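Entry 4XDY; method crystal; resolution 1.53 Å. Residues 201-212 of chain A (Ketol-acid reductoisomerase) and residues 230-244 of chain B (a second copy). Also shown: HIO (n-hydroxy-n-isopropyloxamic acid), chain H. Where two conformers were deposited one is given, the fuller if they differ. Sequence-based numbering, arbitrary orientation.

Chain A (201-212) CVLCGGLVELMR
Chain B (230-244) FECVHEMKLIVDLVW

Helices from two subunits can pack without a hydrogen bond between them, through apolar contacts and a knob-into-hole fit, and the contact between these two copies of ketol-acid reductoisomerase is a compact example. At its centre A:Leu203 (chi1 m, chi2 t) fits as a knob into a hole formed by B:Glu231, B:Glu235, B:Met236 and B:Ile239. Its CA-to-CB bond points sideways, yet the end of the side chain reaches inward: CD2 lies 3.2 Å from B:Glu231 O and 4.1 Å from B:Met236 CB. A:Leu203 O, 3.4 Å from B:Ile239 CG2, is buried with no polar partner in the model. Here the backbones lie close, with A:Leu203 CA 5.7 Å from B:Met236 CA and A:Val202 CA 6.3 Å from B:Cys232 CA.

A:Val202 (t) points toward the partner, placing CG1 3.6 Å from B:Met236 CE; B:Met236 adopts t, p, p. Beyond the break at A:Cys204, in the second helix, A:Leu207 (t, p) sets CD2 3.5 Å from B:Val240 CG2 (t) and 3.9 Å from B:Ile239 CG2 (m, m). Farther along, A:Met211 (m, t, m) carries CE to 4.1 Å from B:Val243 CG1 (t).

The chain B segment belongs to helix 230-244, with a wider pi-type turn at 230-234 in which B:Glu235 N bonds to B:Phe230 O at 3.1 Å. Chain A leaves its first helix at A:Cys204 (phi/psi -119/-68) and resumes at A:Gly205. Helices 205-212 and 230-244 cross at -52°, their axes approaching to 11.4 Å, so contacts along A:Leu207 and A:Met211 depend on side chains.

At the polar edge, B:Glu235 (t, t) turns its carboxylate to the bound n-hydroxy-n-isopropyloxamic acid (HIO), OE2 standing 2.5 Å from HIO O3, while A:Cys204 SG (m) lies 3.7 Å from HIO C41.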

# COMPACT_ATOMS: atom_id res chain seq x y z
N CYS A 201 0.25 4.79 -14.46
CA CYS A 201 1.39 5.59 -14.02
C CYS A 201 1.65 5.47 -12.51
O CYS A 201 2.75 5.85 -12.08
CB CYS A 201 1.24 7.03 -14.42
SG CYS A 201 1.21 7.20 -16.24
N VAL A 202 0.63 5.14 -11.73
CA VAL A 202 0.73 5.23 -10.27
C VAL A 202 0.39 3.91 -9.61
O VAL A 202 1.22 3.26 -8.94
CB VAL A 202 -0.17 6.37 -9.68
CG1 VAL A 202 -0.03 6.42 -8.15
CG2 VAL A 202 0.24 7.71 -10.32
N LEU A 203 -0.88 3.52 -9.73
CA LEU A 203 -1.38 2.41 -8.95
C LEU A 203 -0.86 1.03 -9.36
O LEU A 203 -0.64 0.18 -8.48
CB LEU A 203 -2.90 2.37 -9.00
CG LEU A 203 -3.73 3.56 -8.49
CD1 LEU A 203 -5.21 3.37 -8.81
CD2 LEU A 203 -3.52 3.71 -7.00
N CYS A 204 -0.71 0.78 -10.65
CA CYS A 204 -0.39 -0.58 -11.11
C CYS A 204 1.00 -0.47 -11.83
O CYS A 204 1.95 -1.05 -11.36
CB CYS A 204 -1.46 -1.14 -12.02
SG CYS A 204 -3.10 -1.16 -11.23
N GLY A 205 1.09 0.20 -12.99
CA GLY A 205 2.37 0.33 -13.65
C GLY A 205 3.41 0.95 -12.75
O GLY A 205 4.54 0.43 -12.64
N GLY A 206 3.11 2.09 -12.19
CA GLY A 206 4.12 2.74 -11.36
C GLY A 206 4.53 1.98 -10.14
O GLY A 206 5.73 1.73 -9.94
N LEU A 207 3.55 1.52 -9.39
CA LEU A 207 3.79 0.77 -8.16
C LEU A 207 4.62 -0.51 -8.43
O LEU A 207 5.62 -0.74 -7.77
CB LEU A 207 2.48 0.37 -7.53
CG LEU A 207 2.57 -0.67 -6.38
CD1 LEU A 207 3.27 -0.03 -5.17
CD2 LEU A 207 1.18 -1.14 -5.96
N VAL A 208 4.22 -1.29 -9.43
CA VAL A 208 4.86 -2.59 -9.65
C VAL A 208 6.28 -2.38 -10.18
O VAL A 208 7.22 -3.05 -9.71
CB VAL A 208 3.98 -3.47 -10.57
CG1 VAL A 208 4.80 -4.68 -11.03
CG2 VAL A 208 2.69 -3.83 -9.81
N GLU A 209 6.48 -1.41 -11.06
CA GLU A 209 7.82 -1.10 -11.58
C GLU A 209 8.71 -0.51 -10.51
O GLU A 209 9.90 -0.84 -10.47
CB GLU A 209 7.75 -0.22 -12.80
CG GLU A 209 7.01 -0.90 -13.93
CD GLU A 209 7.76 -2.10 -14.58
OE1 GLU A 209 8.96 -2.33 -14.25
OE2 GLU A 209 7.14 -2.80 -15.41
N LEU A 210 8.12 0.25 -9.57
CA LEU A 210 8.90 0.75 -8.45
C LEU A 210 9.40 -0.41 -7.55
O LEU A 210 10.64 -0.52 -7.28
CB LEU A 210 8.16 1.77 -7.64
CG LEU A 210 8.84 2.32 -6.39
CD1 LEU A 210 9.98 3.22 -6.72
CD2 LEU A 210 7.82 3.01 -5.53
N MET A 211 8.49 -1.24 -7.09
CA MET A 211 8.89 -2.37 -6.28
C MET A 211 9.83 -3.34 -7.02
O MET A 211 10.82 -3.79 -6.41
CB MET A 211 7.65 -3.10 -5.82
CG MET A 211 6.87 -2.32 -4.78
SD MET A 211 5.49 -3.28 -4.06
CE MET A 211 4.73 -3.73 -5.57
N ARG A 212 9.55 -3.62 -8.30
CA ARG A 212 10.37 -4.58 -9.05
C ARG A 212 11.78 -4.08 -9.25
O ARG A 212 12.77 -4.83 -9.08
CB ARG A 212 9.76 -4.92 -10.43
CG ARG A 212 10.82 -5.35 -11.48
CD ARG A 212 10.26 -5.85 -12.78
NE ARG A 212 10.28 -4.79 -13.73
CZ ARG A 212 11.27 -4.60 -14.57
NH1 ARG A 212 12.30 -5.42 -14.60
NH2 ARG A 212 11.20 -3.63 -15.37
N PHE B 230 -8.17 10.60 -4.65
CA PHE B 230 -8.78 9.30 -4.68
C PHE B 230 -8.01 8.30 -5.61
O PHE B 230 -7.79 7.14 -5.21
CB PHE B 230 -10.23 9.36 -5.12
CG PHE B 230 -11.17 9.93 -4.06
CD1 PHE B 230 -10.97 9.64 -2.69
CD2 PHE B 230 -12.22 10.72 -4.45
CE1 PHE B 230 -11.86 10.10 -1.75
CE2 PHE B 230 -13.10 11.24 -3.50
CZ PHE B 230 -12.90 10.96 -2.19
N GLU B 231 -7.59 8.78 -6.76
CA GLU B 231 -6.93 7.94 -7.76
C GLU B 231 -5.51 7.58 -7.33
O GLU B 231 -5.10 6.41 -7.53
CB GLU B 231 -6.94 8.64 -9.11
CG GLU B 231 -6.33 7.88 -10.27
CD GLU B 231 -7.13 6.65 -10.67
OE1 GLU B 231 -8.39 6.78 -10.73
OE2 GLU B 231 -6.52 5.61 -11.08
N CYS B 232 -4.73 8.55 -6.82
CA CYS B 232 -3.31 8.41 -6.65
C CYS B 232 -2.94 7.96 -5.25
O CYS B 232 -1.82 7.46 -5.06
CB CYS B 232 -2.52 9.71 -7.03
SG CYS B 232 -2.68 10.13 -8.73
N VAL B 233 -3.78 8.22 -4.28
CA VAL B 233 -3.43 8.06 -2.88
C VAL B 233 -4.38 7.07 -2.25
O VAL B 233 -3.94 6.01 -1.78
CB VAL B 233 -3.35 9.36 -2.05
CG1 VAL B 233 -2.85 9.09 -0.63
CG2 VAL B 233 -2.42 10.34 -2.74
N HIS B 234 -5.66 7.41 -2.16
CA HIS B 234 -6.57 6.54 -1.44
C HIS B 234 -6.57 5.08 -2.03
O HIS B 234 -6.52 4.09 -1.30
CB HIS B 234 -7.98 7.08 -1.47
CG HIS B 234 -8.92 6.37 -0.56
ND1 HIS B 234 -9.02 6.68 0.79
CD2 HIS B 234 -9.75 5.32 -0.78
CE1 HIS B 234 -9.88 5.86 1.36
NE2 HIS B 234 -10.36 5.04 0.42
N GLU B 235 -6.62 4.98 -3.34
CA GLU B 235 -6.72 3.67 -3.96
C GLU B 235 -5.39 2.89 -3.84
O GLU B 235 -5.44 1.65 -3.94
CB GLU B 235 -7.13 3.80 -5.43
CG GLU B 235 -7.52 2.45 -6.01
CD GLU B 235 -8.22 2.50 -7.35
OE1 GLU B 235 -8.56 3.60 -7.83
OE2 GLU B 235 -8.39 1.39 -7.94
N MET B 236 -4.26 3.55 -3.58
CA MET B 236 -2.99 2.85 -3.48
C MET B 236 -3.04 1.73 -2.44
O MET B 236 -2.49 0.62 -2.63
CB MET B 236 -1.86 3.79 -3.27
CG MET B 236 -0.45 3.12 -3.21
SD MET B 236 0.05 2.59 -4.82
CE MET B 236 0.69 4.08 -5.49
N LYS B 237 -3.69 2.00 -1.29
CA LYS B 237 -3.79 1.06 -0.20
C LYS B 237 -4.52 -0.21 -0.65
O LYS B 237 -4.14 -1.34 -0.31
CB LYS B 237 -4.52 1.72 0.97
CG LYS B 237 -4.71 0.87 2.24
CD LYS B 237 -6.06 0.15 2.32
CE LYS B 237 -6.38 -0.32 3.76
NZ LYS B 237 -5.47 -1.41 4.10
N LEU B 238 -5.59 -0.02 -1.39
CA LEU B 238 -6.41 -1.11 -1.86
C LEU B 238 -5.67 -2.03 -2.85
O LEU B 238 -5.81 -3.28 -2.80
CB LEU B 238 -7.67 -0.53 -2.51
CG LEU B 238 -8.48 0.50 -1.72
CD1 LEU B 238 -9.75 0.90 -2.50
CD2 LEU B 238 -8.79 -0.02 -0.31
N ILE B 239 -4.86 -1.42 -3.73
CA ILE B 239 -4.06 -2.17 -4.69
C ILE B 239 -2.90 -2.85 -3.99
O ILE B 239 -2.64 -4.08 -4.22
CB ILE B 239 -3.55 -1.26 -5.81
CG1 ILE B 239 -4.73 -0.66 -6.58
CG2 ILE B 239 -2.55 -1.97 -6.66
CD1 ILE B 239 -5.61 -1.70 -7.21
N VAL B 240 -2.18 -2.12 -3.13
CA VAL B 240 -1.11 -2.74 -2.41
C VAL B 240 -1.55 -3.95 -1.54
O VAL B 240 -0.80 -4.96 -1.40
CB VAL B 240 -0.26 -1.71 -1.62
CG1 VAL B 240 0.85 -2.35 -0.83
CG2 VAL B 240 0.37 -0.72 -2.58
N ASP B 241 -2.76 -3.89 -0.94
CA ASP B 241 -3.25 -4.99 -0.13
C ASP B 241 -3.32 -6.28 -0.95
O ASP B 241 -3.04 -7.36 -0.42
CB ASP B 241 -4.66 -4.66 0.46
CG ASP B 241 -4.59 -3.70 1.66
OD1 ASP B 241 -3.46 -3.40 2.13
OD2 ASP B 241 -5.70 -3.36 2.15
N LEU B 242 -3.66 -6.16 -2.23
CA LEU B 242 -3.77 -7.36 -3.10
C LEU B 242 -2.40 -7.95 -3.32
O LEU B 242 -2.24 -9.16 -3.28
CB LEU B 242 -4.44 -7.05 -4.41
CG LEU B 242 -5.97 -6.87 -4.26
CD1 LEU B 242 -6.44 -6.16 -5.45
CD2 LEU B 242 -6.62 -8.24 -4.05
N VAL B 243 -1.40 -7.11 -3.55
CA VAL B 243 0.02 -7.59 -3.73
C VAL B 243 0.53 -8.25 -2.42
O VAL B 243 1.17 -9.29 -2.43
CB VAL B 243 0.97 -6.42 -4.13
CG1 VAL B 243 2.43 -6.91 -4.32
CG2 VAL B 243 0.51 -5.78 -5.42
N TRP B 244 0.29 -7.61 -1.28
CA TRP B 244 0.70 -8.12 -0.01
C TRP B 244 0.09 -9.57 0.23
O TRP B 244 0.73 -10.36 0.87
CB TRP B 244 0.18 -7.20 1.06
CG TRP B 244 0.77 -7.35 2.44
CD1 TRP B 244 1.99 -6.97 2.85
CD2 TRP B 244 0.07 -7.79 3.62
NE1 TRP B 244 2.13 -7.17 4.19
CE2 TRP B 244 0.98 -7.71 4.68
CE3 TRP B 244 -1.20 -8.33 3.85
CZ2 TRP B 244 0.65 -8.06 5.96
CZ3 TRP B 244 -1.53 -8.71 5.09
CH2 TRP B 244 -0.62 -8.58 6.15
C1 HIO H . -9.11 -1.06 -13.30
O11 HIO H . -9.26 -0.76 -14.51
O12 HIO H . -9.05 -2.22 -12.77
C2 HIO H . -9.12 0.19 -12.43
O2 HIO H . -9.56 1.25 -12.94
N3 HIO H . -8.57 0.25 -11.22
O3 HIO H . -8.93 1.35 -10.33
C4 HIO H . -7.69 -0.75 -10.70
C41 HIO H . -6.44 -0.06 -10.14
C42 HIO H . -8.50 -1.52 -9.66